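Local structure of carbohydrate kinase (2NWH) at residues A[56-61]-A[80-85]; A[45-50]-A[76-81]; A[270-275]-A[309-314]. The protein probably transfers a phosphate group from a nucleotide such as ATP to a hydroxyl of a sugar or sugar-like substrate, as other pfkB-family (ribokinase-like) kinases do. One frame throughout, in Å; residues are numbered along the deposited sequence.

Contact 1 of 3, residues A[56-61]-A[80-85]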
ATOM      1  N   VAL A  56      13.205   4.394  -5.133  1.00 15.87           N
ATOM      2  CA  VAL A  56      12.166   3.344  -5.227  1.00 14.52           C
ATOM      3  C   VAL A  56      12.061   2.847  -6.649  1.00 15.04           C
ATOM      4  O   VAL A  56      12.075   3.661  -7.590  1.00 15.32           O
ATOM      5  CB  VAL A  56      10.768   3.814  -4.720  1.00 15.31           C
ATOM      6  CG1 VAL A  56       9.734   2.623  -4.731  1.00 16.06           C
ATOM      7  CG2 VAL A  56      10.895   4.429  -3.293  1.00 14.85           C
ATOM      8  N   ARG A  57      11.977   1.515  -6.791  1.00 13.81           N
ATOM      9  CA  ARG A  57      11.714   0.874  -8.087  1.00 14.70           C
ATOM     10  C   ARG A  57      10.463  -0.009  -7.930  1.00 14.88           C
ATOM     11  O   ARG A  57      10.231  -0.582  -6.844  1.00 16.49           O
ATOM     12  CB  ARG A  57      12.934   0.037  -8.522  1.00 15.98           C
ATOM     13  CG  ARG A  57      12.682  -0.894  -9.713  1.00 15.89           C
ATOM     14  CD  ARG A  57      13.929  -1.687 -10.001  1.00 16.73           C
ATOM     15  NE  ARG A  57      13.813  -2.551 -11.183  1.00 16.17           N
ATOM     16  CZ  ARG A  57      14.788  -3.364 -11.589  1.00 19.91           C
ATOM     17  NH1 ARG A  57      15.894  -3.472 -10.877  1.00 17.59           N
ATOM     18  NH2 ARG A  57      14.642  -4.098 -12.677  1.00 20.00           N
ATOM     19  N   ILE A  58       9.653  -0.112  -8.981  1.00 13.94           N
ATOM     20  CA  ILE A  58       8.470  -1.011  -8.934  1.00 13.95           C
ATOM     21  C   ILE A  58       8.439  -1.971 -10.136  1.00 14.19           C
ATOM     22  O   ILE A  58       8.749  -1.582 -11.264  1.00 16.68           O
ATOM     23  CB  ILE A  58       7.104  -0.246  -8.792  1.00 14.59           C
ATOM     24  CG1 ILE A  58       5.927  -1.242  -8.604  1.00  9.99           C
ATOM     25  CG2 ILE A  58       6.837   0.753 -10.011  1.00 16.41           C
ATOM     26  CD1 ILE A  58       4.651  -0.539  -8.090  1.00 15.99           C
ATOM     27  N   ILE A  59       8.034  -3.211  -9.873  1.00 13.90           N
ATOM     28  CA  ILE A  59       7.768  -4.196 -10.918  1.00 14.29           C
ATOM     29  C   ILE A  59       6.281  -4.560 -10.782  1.00 14.74           C
ATOM     30  O   ILE A  59       5.858  -5.157  -9.758  1.00 14.81           O
ATOM     31  CB  ILE A  59       8.611  -5.453 -10.707  1.00 15.38           C
ATOM     32  CG1 ILE A  59      10.101  -5.135 -10.764  1.00 14.26           C
ATOM     33  CG2 ILE A  59       8.319  -6.536 -11.856  1.00 16.22           C
ATOM     34  CD1 ILE A  59      10.978  -6.368 -10.258  1.00 16.78           C
ATOM     35  N   ALA A  60       5.488  -4.129 -11.778  1.00 15.42           N
ATOM     36  CA  ALA A  60       4.072  -4.485 -11.843  1.00 15.95           C
ATOM     37  C   ALA A  60       3.714  -5.048 -13.224  1.00 15.25           C
ATOM     38  O   ALA A  60       4.224  -4.542 -14.241  1.00 17.29           O
ATOM     39  CB  ALA A  60       3.236  -3.280 -11.560  1.00 15.80           C
ATOM     40  N   PRO A  61       2.809  -6.038 -13.279  1.00 16.51           N
ATOM     41  CA  PRO A  61       2.294  -6.512 -14.588  1.00 17.38           C
ATOM     42  C   PRO A  61       1.704  -5.309 -15.306  1.00 17.36           C
ATOM     43  O   PRO A  61       1.053  -4.453 -14.675  1.00 19.82           O
ATOM     44  CB  PRO A  61       1.217  -7.525 -14.205  1.00 16.33           C
ATOM     45  CG  PRO A  61       1.729  -8.116 -12.882  1.00 17.44           C
ATOM     46  CD  PRO A  61       2.182  -6.792 -12.167  1.00 16.73           C
ATOM     47  N   VAL A  80       9.713   7.425  -9.133  1.00 18.79           N
ATOM     48  CA  VAL A  80       9.783   5.967  -9.006  1.00 17.17           C
ATOM     49  C   VAL A  80      10.310   5.432 -10.313  1.00 18.84           C
ATOM     50  O   VAL A  80       9.799   5.799 -11.398  1.00 17.88           O
ATOM     51  CB  VAL A  80       8.378   5.355  -8.708  1.00 16.07           C
ATOM     52  CG1 VAL A  80       8.382   3.810  -8.750  1.00 16.45           C
ATOM     53  CG2 VAL A  80       7.790   5.881  -7.329  1.00 14.23           C
ATOM     54  N   GLU A  81      11.287   4.534 -10.215  1.00 18.30           N
ATOM     55  CA  GLU A  81      11.770   3.774 -11.376  1.00 18.85           C
ATOM     56  C   GLU A  81      10.766   2.674 -11.728  1.00 18.52           C
ATOM     57  O   GLU A  81      10.531   1.753 -10.955  1.00 18.04           O
ATOM     58  CB  GLU A  81      13.158   3.186 -11.110  1.00 19.25           C
ATOM     59  CG  GLU A  81      13.749   2.446 -12.353  1.00 20.58           C
ATOM     60  CD  GLU A  81      15.030   1.653 -12.049  1.00 26.21           C
ATOM     61  OE1 GLU A  81      15.433   1.582 -10.860  1.00 28.09           O
ATOM     62  OE2 GLU A  81      15.616   1.084 -13.006  1.00 28.13           O
ATOM     63  N   ASP A  82      10.147   2.810 -12.886  1.00 18.62           N
ATOM     64  CA  ASP A  82       9.110   1.882 -13.359  1.00 20.12           C
ATOM     65  C   ASP A  82       9.774   0.878 -14.268  1.00 18.92           C
ATOM     66  O   ASP A  82      10.149   1.231 -15.391  1.00 19.82           O
ATOM     67  CB  ASP A  82       8.088   2.621 -14.212  1.00 20.77           C
ATOM     68  CG  ASP A  82       6.926   1.728 -14.641  1.00 23.51           C
ATOM     69  OD1 ASP A  82       6.361   1.007 -13.779  1.00 22.78           O
ATOM     70  OD2 ASP A  82       6.563   1.773 -15.839  1.00 22.79           O
ATOM     71  N   THR A  83       9.912  -0.356 -13.805  1.00 17.63           N
ATOM     72  CA  THR A  83      10.399  -1.449 -14.685  1.00 16.72           C
ATOM     73  C   THR A  83       9.293  -2.506 -14.761  1.00 17.07           C
ATOM     74  O   THR A  83       9.280  -3.442 -14.002  1.00 16.03           O
ATOM     75  CB  THR A  83      11.770  -2.055 -14.195  1.00 18.05           C
ATOM     76  OG1 THR A  83      11.646  -2.574 -12.872  1.00 16.30           O
ATOM     77  CG2 THR A  83      12.895  -1.011 -14.186  1.00 18.70           C
ATOM     78  N   PRO A  84       8.327  -2.331 -15.674  1.00 17.24           N
ATOM     79  CA  PRO A  84       7.113  -3.149 -15.675  1.00 17.19           C
ATOM     80  C   PRO A  84       7.332  -4.553 -16.209  1.00 17.25           C
ATOM     81  O   PRO A  84       8.252  -4.805 -17.039  1.00 17.62           O
ATOM     82  CB  PRO A  84       6.166  -2.360 -16.595  1.00 17.24           C
ATOM     83  CG  PRO A  84       7.120  -1.704 -17.587  1.00 18.03           C
ATOM     84  CD  PRO A  84       8.316  -1.308 -16.749  1.00 17.71           C
ATOM     85  N   PHE A  85       6.493  -5.479 -15.741  1.00 18.08           N
ATOM     86  CA  PHE A  85       6.415  -6.832 -16.337  1.00 17.30           C
ATOM     87  C   PHE A  85       5.415  -6.736 -17.493  1.00 16.70           C
ATOM     88  O   PHE A  85       4.229  -7.013 -17.343  1.00 16.51           O
ATOM     89  CB  PHE A  85       6.014  -7.902 -15.295  1.00 17.32           C
ATOM     90  CG  PHE A  85       6.642  -9.280 -15.546  1.00 19.13           C
ATOM     91  CD1 PHE A  85       7.255  -9.976 -14.505  1.00 19.11           C
ATOM     92  CD2 PHE A  85       6.633  -9.850 -16.826  1.00 20.84           C
ATOM     93  CE1 PHE A  85       7.866 -11.238 -14.705  1.00 20.56           C
ATOM     94  CE2 PHE A  85       7.204 -11.120 -17.050  1.00 20.49           C
ATOM     95  CZ  PHE A  85       7.842 -11.816 -15.993  1.00 21.21           C
TER
HETATM   96  O   HOH W   1       6.433  -1.604 -13.055  1.00 21.41           O

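Contact 2 of 3, residues A[45-50]-A[76-81]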
ATOM      1  N   ALA A  45       2.047   3.108  -2.552  1.00 12.62           N
ATOM      2  CA  ALA A  45       3.085   3.074  -1.512  1.00 13.56           C
ATOM      3  C   ALA A  45       4.454   3.419  -2.121  1.00 13.86           C
ATOM      4  O   ALA A  45       5.274   4.100  -1.490  1.00 13.80           O
ATOM      5  CB  ALA A  45       3.085   1.700  -0.801  1.00 13.89           C
ATOM      6  N   ALA A  46       4.716   2.960  -3.361  1.00 14.22           N
ATOM      7  CA  ALA A  46       6.006   3.227  -4.021  1.00 13.87           C
ATOM      8  C   ALA A  46       6.179   4.715  -4.188  1.00 14.61           C
ATOM      9  O   ALA A  46       7.252   5.233  -3.875  1.00 14.43           O
ATOM     10  CB  ALA A  46       6.086   2.558  -5.412  1.00 14.81           C
ATOM     11  N   ARG A  47       5.163   5.382  -4.730  1.00 14.74           N
ATOM     12  CA  ARG A  47       5.203   6.840  -4.868  1.00 13.83           C
ATOM     13  C   ARG A  47       5.441   7.469  -3.529  1.00 14.64           C
ATOM     14  O   ARG A  47       6.250   8.399  -3.432  1.00 14.62           O
ATOM     15  CB  ARG A  47       3.891   7.354  -5.481  1.00 13.90           C
ATOM     16  CG  ARG A  47       3.776   6.978  -6.983  1.00 14.23           C
ATOM     17  CD  ARG A  47       2.700   7.812  -7.641  1.00 15.48           C
ATOM     18  NE  ARG A  47       1.345   7.536  -7.134  1.00 18.13           N
ATOM     19  CZ  ARG A  47       0.223   7.997  -7.690  1.00 21.27           C
ATOM     20  NH1 ARG A  47       0.310   8.844  -8.716  1.00 16.83           N
ATOM     21  NH2 ARG A  47      -0.974   7.680  -7.169  1.00 17.93           N
ATOM     22  N   ASN A  48       4.746   6.996  -2.505  1.00 13.43           N
ATOM     23  CA  ASN A  48       4.889   7.631  -1.178  1.00 15.17           C
ATOM     24  C   ASN A  48       6.297   7.504  -0.649  1.00 15.40           C
ATOM     25  O   ASN A  48       6.846   8.471  -0.109  1.00 14.95           O
ATOM     26  CB  ASN A  48       3.905   7.060  -0.150  1.00 15.34           C
ATOM     27  CG  ASN A  48       2.452   7.385  -0.493  1.00 17.24           C
ATOM     28  OD1 ASN A  48       2.192   8.243  -1.321  1.00 15.07           O
ATOM     29  ND2 ASN A  48       1.510   6.696   0.153  1.00 13.83           N
ATOM     30  N   LEU A  49       6.879   6.305  -0.768  1.00 13.70           N
ATOM     31  CA  LEU A  49       8.245   6.090  -0.314  1.00 14.37           C
ATOM     32  C   LEU A  49       9.228   6.964  -1.052  1.00 15.66           C
ATOM     33  O   LEU A  49      10.178   7.487  -0.452  1.00 15.32           O
ATOM     34  CB  LEU A  49       8.630   4.595  -0.440  1.00 15.02           C
ATOM     35  CG  LEU A  49       7.880   3.763   0.602  1.00 16.31           C
ATOM     36  CD1 LEU A  49       7.774   2.260   0.158  1.00 15.47           C
ATOM     37  CD2 LEU A  49       8.497   3.952   2.005  1.00 17.41           C
ATOM     38  N   SER A  50       9.029   7.130  -2.352  1.00 14.55           N
ATOM     39  CA  SER A  50       9.872   8.067  -3.133  1.00 16.65           C
ATOM     40  C   SER A  50       9.760   9.532  -2.650  1.00 17.60           C
ATOM     41  O   SER A  50      10.778  10.261  -2.471  1.00 18.00           O
ATOM     42  CB  SER A  50       9.563   7.909  -4.628  1.00 16.16           C
ATOM     43  OG  SER A  50      10.433   8.705  -5.405  1.00 18.74           O
ATOM     44  N   ARG A  76       7.172   8.128 -13.020  1.00 20.56           N
ATOM     45  CA  ARG A  76       8.242   9.087 -13.275  1.00 21.79           C
ATOM     46  C   ARG A  76       8.018  10.411 -12.568  1.00 21.67           C
ATOM     47  O   ARG A  76       8.990  10.982 -12.025  1.00 21.54           O
ATOM     48  CB  ARG A  76       8.442   9.276 -14.768  1.00 22.66           C
ATOM     49  CG  ARG A  76       8.968   8.006 -15.415  1.00 28.31           C
ATOM     50  CD  ARG A  76       9.407   8.294 -16.825  1.00 31.95           C
ATOM     51  NE  ARG A  76       8.300   8.827 -17.623  1.00 34.48           N
ATOM     52  CZ  ARG A  76       7.471   8.080 -18.351  1.00 34.48           C
ATOM     53  NH1 ARG A  76       7.602   6.761 -18.375  1.00 36.91           N
ATOM     54  NH2 ARG A  76       6.528   8.656 -19.072  1.00 30.95           N
ATOM     55  N   GLN A  77       6.763  10.893 -12.523  1.00 20.89           N
ATOM     56  CA  GLN A  77       6.451  12.149 -11.833  0.50 21.24           C
ATOM     57  C   GLN A  77       6.785  12.100 -10.347  1.00 21.09           C
ATOM     58  O   GLN A  77       7.112  13.117  -9.727  1.00 19.38           O
ATOM     59  CB  GLN A  77       4.983  12.505 -12.043  0.50 21.49           C
ATOM     60  CG  GLN A  77       4.691  12.899 -13.483  0.50 23.87           C
ATOM     61  CD  GLN A  77       5.301  14.239 -13.842  0.50 27.05           C
ATOM     62  OE1 GLN A  77       4.951  15.262 -13.253  0.50 28.27           O
ATOM     63  NE2 GLN A  77       6.218  14.243 -14.808  0.50 27.92           N
ATOM     64  N   ALA A  78       6.677  10.908  -9.767  1.00 19.73           N
ATOM     65  CA  ALA A  78       6.947  10.733  -8.350  1.00 19.28           C
ATOM     66  C   ALA A  78       8.392  10.284  -8.106  1.00 19.29           C
ATOM     67  O   ALA A  78       8.775  10.029  -6.954  1.00 20.18           O
ATOM     68  CB  ALA A  78       5.989   9.743  -7.773  1.00 19.08           C
ATOM     69  N   GLY A  79       9.189  10.188  -9.164  1.00 18.01           N
ATOM     70  CA  GLY A  79      10.586   9.706  -9.013  1.00 19.56           C
ATOM     71  C   GLY A  79      10.759   8.197  -8.835  1.00 19.18           C
ATOM     72  O   GLY A  79      11.841   7.716  -8.484  1.00 19.06           O
ATOM     73  N   VAL A  80       9.713   7.425  -9.133  1.00 18.79           N
ATOM     74  CA  VAL A  80       9.783   5.967  -9.006  1.00 17.17           C
ATOM     75  C   VAL A  80      10.310   5.432 -10.313  1.00 18.84           C
ATOM     76  O   VAL A  80       9.799   5.799 -11.398  1.00 17.88           O
ATOM     77  CB  VAL A  80       8.378   5.355  -8.708  1.00 16.07           C
ATOM     78  CG1 VAL A  80       8.382   3.810  -8.750  1.00 16.45           C
ATOM     79  CG2 VAL A  80       7.790   5.881  -7.329  1.00 14.23           C
ATOM     80  N   GLU A  81      11.287   4.534 -10.215  1.00 18.30           N
ATOM     81  CA  GLU A  81      11.770   3.774 -11.376  1.00 18.85           C
ATOM     82  C   GLU A  81      10.766   2.674 -11.728  1.00 18.52           C
ATOM     83  O   GLU A  81      10.531   1.753 -10.955  1.00 18.04           O
ATOM     84  CB  GLU A  81      13.158   3.186 -11.110  1.00 19.25           C
ATOM     85  CG  GLU A  81      13.749   2.446 -12.353  1.00 20.58           C
ATOM     86  CD  GLU A  81      15.030   1.653 -12.049  1.00 26.21           C
ATOM     87  OE1 GLU A  81      15.433   1.582 -10.860  1.00 28.09           O
ATOM     88  OE2 GLU A  81      15.616   1.084 -13.006  1.00 28.13           O
TER
HETATM   89  O   HOH W   2      12.628   6.926  -5.902  1.00 22.64           O

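Contact 3 of 3, residues A[270-275]-A[309-314]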
ATOM      1  N   THR A 270      12.510   3.362  16.251  1.00 33.07           N
ATOM      2  CA  THR A 270      11.729   2.414  17.071  1.00 32.17           C
ATOM      3  C   THR A 270      10.303   2.254  16.539  1.00 31.86           C
ATOM      4  O   THR A 270       9.803   3.136  15.831  1.00 30.70           O
ATOM      5  CB  THR A 270      11.667   2.842  18.551  1.00 32.37           C
ATOM      6  OG1 THR A 270      11.027   4.114  18.657  1.00 31.32           O
ATOM      7  CG2 THR A 270      13.068   2.959  19.159  1.00 32.14           C
ATOM      8  N   ILE A 271       9.642   1.148  16.878  1.00 30.79           N
ATOM      9  CA  ILE A 271       8.264   0.958  16.422  1.00 30.63           C
ATOM     10  C   ILE A 271       7.318   2.052  16.991  1.00 29.71           C
ATOM     11  O   ILE A 271       6.299   2.388  16.369  1.00 28.47           O
ATOM     12  CB  ILE A 271       7.735  -0.490  16.646  1.00 30.53           C
ATOM     13  CG1 ILE A 271       7.572  -0.803  18.131  1.00 32.43           C
ATOM     14  CG2 ILE A 271       8.649  -1.537  15.924  1.00 30.81           C
ATOM     15  CD1 ILE A 271       6.729  -2.011  18.381  1.00 31.68           C
ATOM     16  N   ARG A 272       7.681   2.644  18.133  1.00 28.55           N
ATOM     17  CA  ARG A 272       6.900   3.752  18.719  1.00 28.73           C
ATOM     18  C   ARG A 272       7.014   4.980  17.817  1.00 27.77           C
ATOM     19  O   ARG A 272       6.000   5.588  17.455  1.00 27.37           O
ATOM     20  CB  ARG A 272       7.416   4.053  20.128  1.00 29.52           C
ATOM     21  CG  ARG A 272       6.362   4.328  21.196  1.00 33.21           C
ATOM     22  CD  ARG A 272       6.985   4.869  22.514  1.00 37.19           C
ATOM     23  NE  ARG A 272       8.053   5.848  22.249  1.00 42.87           N
ATOM     24  CZ  ARG A 272       7.890   7.116  21.829  1.00 45.35           C
ATOM     25  NH1 ARG A 272       6.679   7.651  21.612  1.00 44.32           N
ATOM     26  NH2 ARG A 272       8.972   7.862  21.604  1.00 46.36           N
ATOM     27  N   GLU A 273       8.248   5.317  17.435  1.00 27.51           N
ATOM     28  CA  GLU A 273       8.554   6.363  16.452  1.00 28.09           C
ATOM     29  C   GLU A 273       7.970   6.097  15.036  1.00 27.36           C
ATOM     30  O   GLU A 273       7.445   7.009  14.384  1.00 27.22           O
ATOM     31  CB  GLU A 273      10.065   6.545  16.353  1.00 29.12           C
ATOM     32  CG  GLU A 273      10.746   6.984  17.640  1.00 33.78           C
ATOM     33  CD  GLU A 273      12.282   7.018  17.542  1.00 37.71           C
ATOM     34  OE1 GLU A 273      12.889   6.066  16.993  1.00 39.18           O
ATOM     35  OE2 GLU A 273      12.887   8.004  18.031  1.00 41.45           O
ATOM     36  N   ALA A 274       8.054   4.851  14.583  1.00 25.45           N
ATOM     37  CA  ALA A 274       7.482   4.431  13.289  1.00 24.37           C
ATOM     38  C   ALA A 274       5.965   4.567  13.309  1.00 23.28           C
ATOM     39  O   ALA A 274       5.336   5.023  12.345  1.00 22.24           O
ATOM     40  CB  ALA A 274       7.894   3.021  12.988  1.00 24.54           C
ATOM     41  N   LEU A 275       5.372   4.236  14.441  1.00 22.72           N
ATOM     42  CA  LEU A 275       3.939   4.373  14.610  1.00 23.38           C
ATOM     43  C   LEU A 275       3.498   5.828  14.413  1.00 22.68           C
ATOM     44  O   LEU A 275       2.541   6.109  13.670  1.00 22.16           O
ATOM     45  CB  LEU A 275       3.574   3.987  16.040  1.00 24.48           C
ATOM     46  CG  LEU A 275       2.323   3.142  16.251  1.00 29.14           C
ATOM     47  CD1 LEU A 275       2.153   2.804  17.755  1.00 29.86           C
ATOM     48  CD2 LEU A 275       1.148   3.885  15.733  1.00 32.90           C
ATOM     49  N   PRO A 309      -0.930  12.190  18.226  1.00 28.28           N
ATOM     50  CA  PRO A 309      -0.923  11.719  19.614  1.00 30.33           C
ATOM     51  C   PRO A 309       0.343  10.944  19.973  1.00 31.49           C
ATOM     52  O   PRO A 309       0.986  10.358  19.101  1.00 30.83           O
ATOM     53  CB  PRO A 309      -2.150  10.799  19.678  1.00 30.97           C
ATOM     54  CG  PRO A 309      -3.068  11.308  18.584  1.00 30.34           C
ATOM     55  CD  PRO A 309      -2.164  11.829  17.499  1.00 28.12           C
ATOM     56  N   GLN A 310       0.693  10.931  21.254  1.00 33.52           N
ATOM     57  CA  GLN A 310       1.795  10.068  21.724  1.00 35.16           C
ATOM     58  C   GLN A 310       1.541   8.560  21.544  1.00 35.41           C
ATOM     59  O   GLN A 310       0.382   8.120  21.491  1.00 35.86           O
ATOM     60  CB  GLN A 310       2.164  10.391  23.166  1.00 36.09           C
ATOM     61  CG  GLN A 310       3.202  11.502  23.276  1.00 39.33           C
ATOM     62  CD  GLN A 310       4.398  11.282  22.342  1.00 42.49           C
ATOM     63  OE1 GLN A 310       4.842  10.141  22.113  1.00 44.80           O
ATOM     64  NE2 GLN A 310       4.922  12.382  21.791  1.00 42.63           N
ATOM     65  N   ALA A 311       2.627   7.789  21.421  1.00 34.98           N
ATOM     66  CA  ALA A 311       2.547   6.340  21.297  1.00 35.03           C
ATOM     67  C   ALA A 311       3.019   5.721  22.602  1.00 35.45           C
ATOM     68  O   ALA A 311       3.825   6.321  23.318  1.00 35.73           O
ATOM     69  CB  ALA A 311       3.391   5.819  20.106  1.00 34.54           C
ATOM     70  N   GLU A 312       2.484   4.548  22.918  1.00 36.14           N
ATOM     71  CA  GLU A 312       2.795   3.860  24.172  1.00 37.81           C
ATOM     72  C   GLU A 312       3.314   2.453  23.881  1.00 38.25           C
ATOM     73  O   GLU A 312       2.585   1.645  23.311  1.00 38.04           O
ATOM     74  CB  GLU A 312       1.530   3.793  25.055  1.00 38.18           C
ATOM     75  CG  GLU A 312       1.684   2.989  26.369  1.00 41.74           C
ATOM     76  CD  GLU A 312       0.507   3.159  27.352  1.00 46.19           C
ATOM     77  OE1 GLU A 312      -0.672   2.940  26.975  1.00 47.78           O
ATOM     78  OE2 GLU A 312       0.777   3.484  28.529  1.00 49.03           O
ATOM     79  N   MET A 313       4.569   2.171  24.249  1.00 39.25           N
ATOM     80  CA  MET A 313       5.087   0.795  24.222  1.00 39.99           C
ATOM     81  C   MET A 313       4.307  -0.031  25.244  1.00 40.31           C
ATOM     82  O   MET A 313       3.889   0.490  26.284  1.00 40.31           O
ATOM     83  CB  MET A 313       6.588   0.734  24.551  1.00 40.11           C
ATOM     84  CG  MET A 313       7.547   0.875  23.353  1.00 40.24           C
ATOM     85  SD  MET A 313       7.567  -0.449  22.112  1.00 41.51           S
ATOM     86  CE  MET A 313       8.790   0.273  21.017  1.00 37.83           C
ATOM     87  N   LEU A 314       4.119  -1.313  24.948  1.00 40.92           N
ATOM     88  CA  LEU A 314       3.366  -2.218  25.814  1.00 41.57           C
ATOM     89  C   LEU A 314       4.132  -3.526  26.033  1.00 41.89           C
ATOM     90  O   LEU A 314       4.293  -3.996  27.176  1.00 42.89           O
ATOM     91  CB  LEU A 314       1.979  -2.492  25.213  1.00 41.61           C
ATOM     92  CG  LEU A 314       1.004  -1.319  25.042  1.00 41.82           C
ATOM     93  CD1 LEU A 314      -0.257  -1.778  24.323  1.00 41.43           C
ATOM     94  CD2 LEU A 314       0.652  -0.630  26.393  1.00 43.39           C
TER

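Contact 1 of 3, residues A[56-61]-A[80-85]
Among the buried side chains, CG2 of Ile58 meets CG1 of Val80 at 3.6 Å, crossing it obliquely. The parallel backbone pairing is regular here: Glu81 N donates to Val56 O in its carbonyl plane, and Ile58 N points almost straight down the C=O of Glu81. Strands 55-63 and 81-87 are the parallel strands of a right-handed beta-alpha-beta unit closed by helix 66-77, at one margin of the central sheet of the ribokinase-like fold. Ile58 O accepts from Thr83 N, nearly along its C=O axis, and from a water that accepts from Ala60 N and donates to Asp82 OD1; Asp82 OD2 makes a salt bridge with Arg62. The regular pairing is interrupted at Thr83-Pro84 and resumes where Phe85 N reaches Ala60 O from above the carbonyl plane. On the face carrying Arg57 and exposed Glu81, contacts are mostly polar. Extended Arg57 (CG anti to its backbone N, chi1 169°) crosses Thr83 at about a right angle, and its NE donates in the guanidinium plane to Thr83 OG1 at 2.7 Å, nearly straight. Glu81 runs alongside, yet its OE2 stays 4.4 Å from NE of Arg57, well out of the guanidinium plane, so the attraction is probably electrostatic only.

Contact 2 of 3, residues A[45-50]-A[76-81]
One hydrogen bond ties helix 41-51 to the turn after helix 66-77: OG of Ser50, set anti to its own backbone N (chi1 -175°), donates in the carbonyl plane to Ala78 O at 2.6 Å. A water lies within hydrogen-bonding distance of OG of Ser50 and O of Gly79 and links the two segments; the hydroxyl probably also accepts from it. The turn is a Schellman motif: Gly79 leaves the helix with positive phi (77°), and two bonds return into the last helical turn, one of them from Gly79 N to Arg76 O at 3.0 Å. Apolar contacts flank the polar bridge. CB of Ala78 lies against the aliphatic part of Arg47, 3.6 Å from its CG; that chain bends at chi3, and NH2 of Arg47 bonds to Asn44. CG2 of Val80, beside its backbone N, packs onto the helix backbone, 3.7 Å from CA of Arg47, and also approaches O of Ala46 and CB of Ser50. Helix 41-51 thus packs at the junction where helix 66-77 turns into strand 81-87; Ala46 and Leu49 lie against Val56 of strand 55-63, and the helix also meets strand 137-141 and helix 255-266.

Contact 3 of 3, residues A[270-275]-A[309-314]
Residues 271-275 of helix 271-286 run nearly antiparallel to strand 311-313, at 158° between their directions, with the two axes 8.2 Å apart at closest approach. The strand is an outermost member of the central sheet of this ribokinase-like alpha/beta fold, pairing with strand 236-239, and the helix packs against it. A capping box starts the helix: Thr270 OG1 accepts from Glu273 N, and Thr270 N donates to OE1 of Glu273 at 2.8 Å, on the lone pair directed away from the other carboxylate oxygen. Ala311 sits centrally between the segments. Its CB points to the helix and meets CG of Arg272 at 3.5 Å, with CD1 of Leu275 at 4.0 Å; Leu275 also touches Ala237 and Leu239 of the adjoining strand. Arg272 lies across the strand backbone, its CD near Ala311 O. The chain bends at chi3, bringing NH1 to OE1 of Gln310 in a weak hydrogen bond whose N-H...O angle is only 123°; the guanidinium and amide planes are inclined by 42°. The same OE1 takes a second weak bond from Ala311 N. Toward the N-terminal end of the helix, Met313 bends at chi2 and crosses Ile271 at about a right angle. Ile271 CG1 occupies the crowded position between its backbone N and carbonyl carbon, and the methyl CE of Met313 presses against it at a tight 3.3 Å.

How the contacts relate
Contacts 1 and 2 form one continuous region, with centres 10 Å apart and Val80 and Glu81 in common. Their direct junction is Val56: its CG2 packs 3.4 Å from Ser50 N, so helix 41-51 rests on the strand pair of contact 1 while gripping the turn that leads into it. Contact 3 lies 32 Å from contact 1 between centres, on the opposite side of the chain's centre. Both nevertheless belong to the same ten-stranded sheet, contact 1 at the margin formed by strand 81-87 and contact 3 at that of strand 311-313. Contacts 2 and 3 do not touch: their centres are 26 Å apart and their nearest atoms about 11 Å. The sodium ion bound by Asp249 and Thr251 lies about 13 Å from the side chain of Leu275 in contact 3.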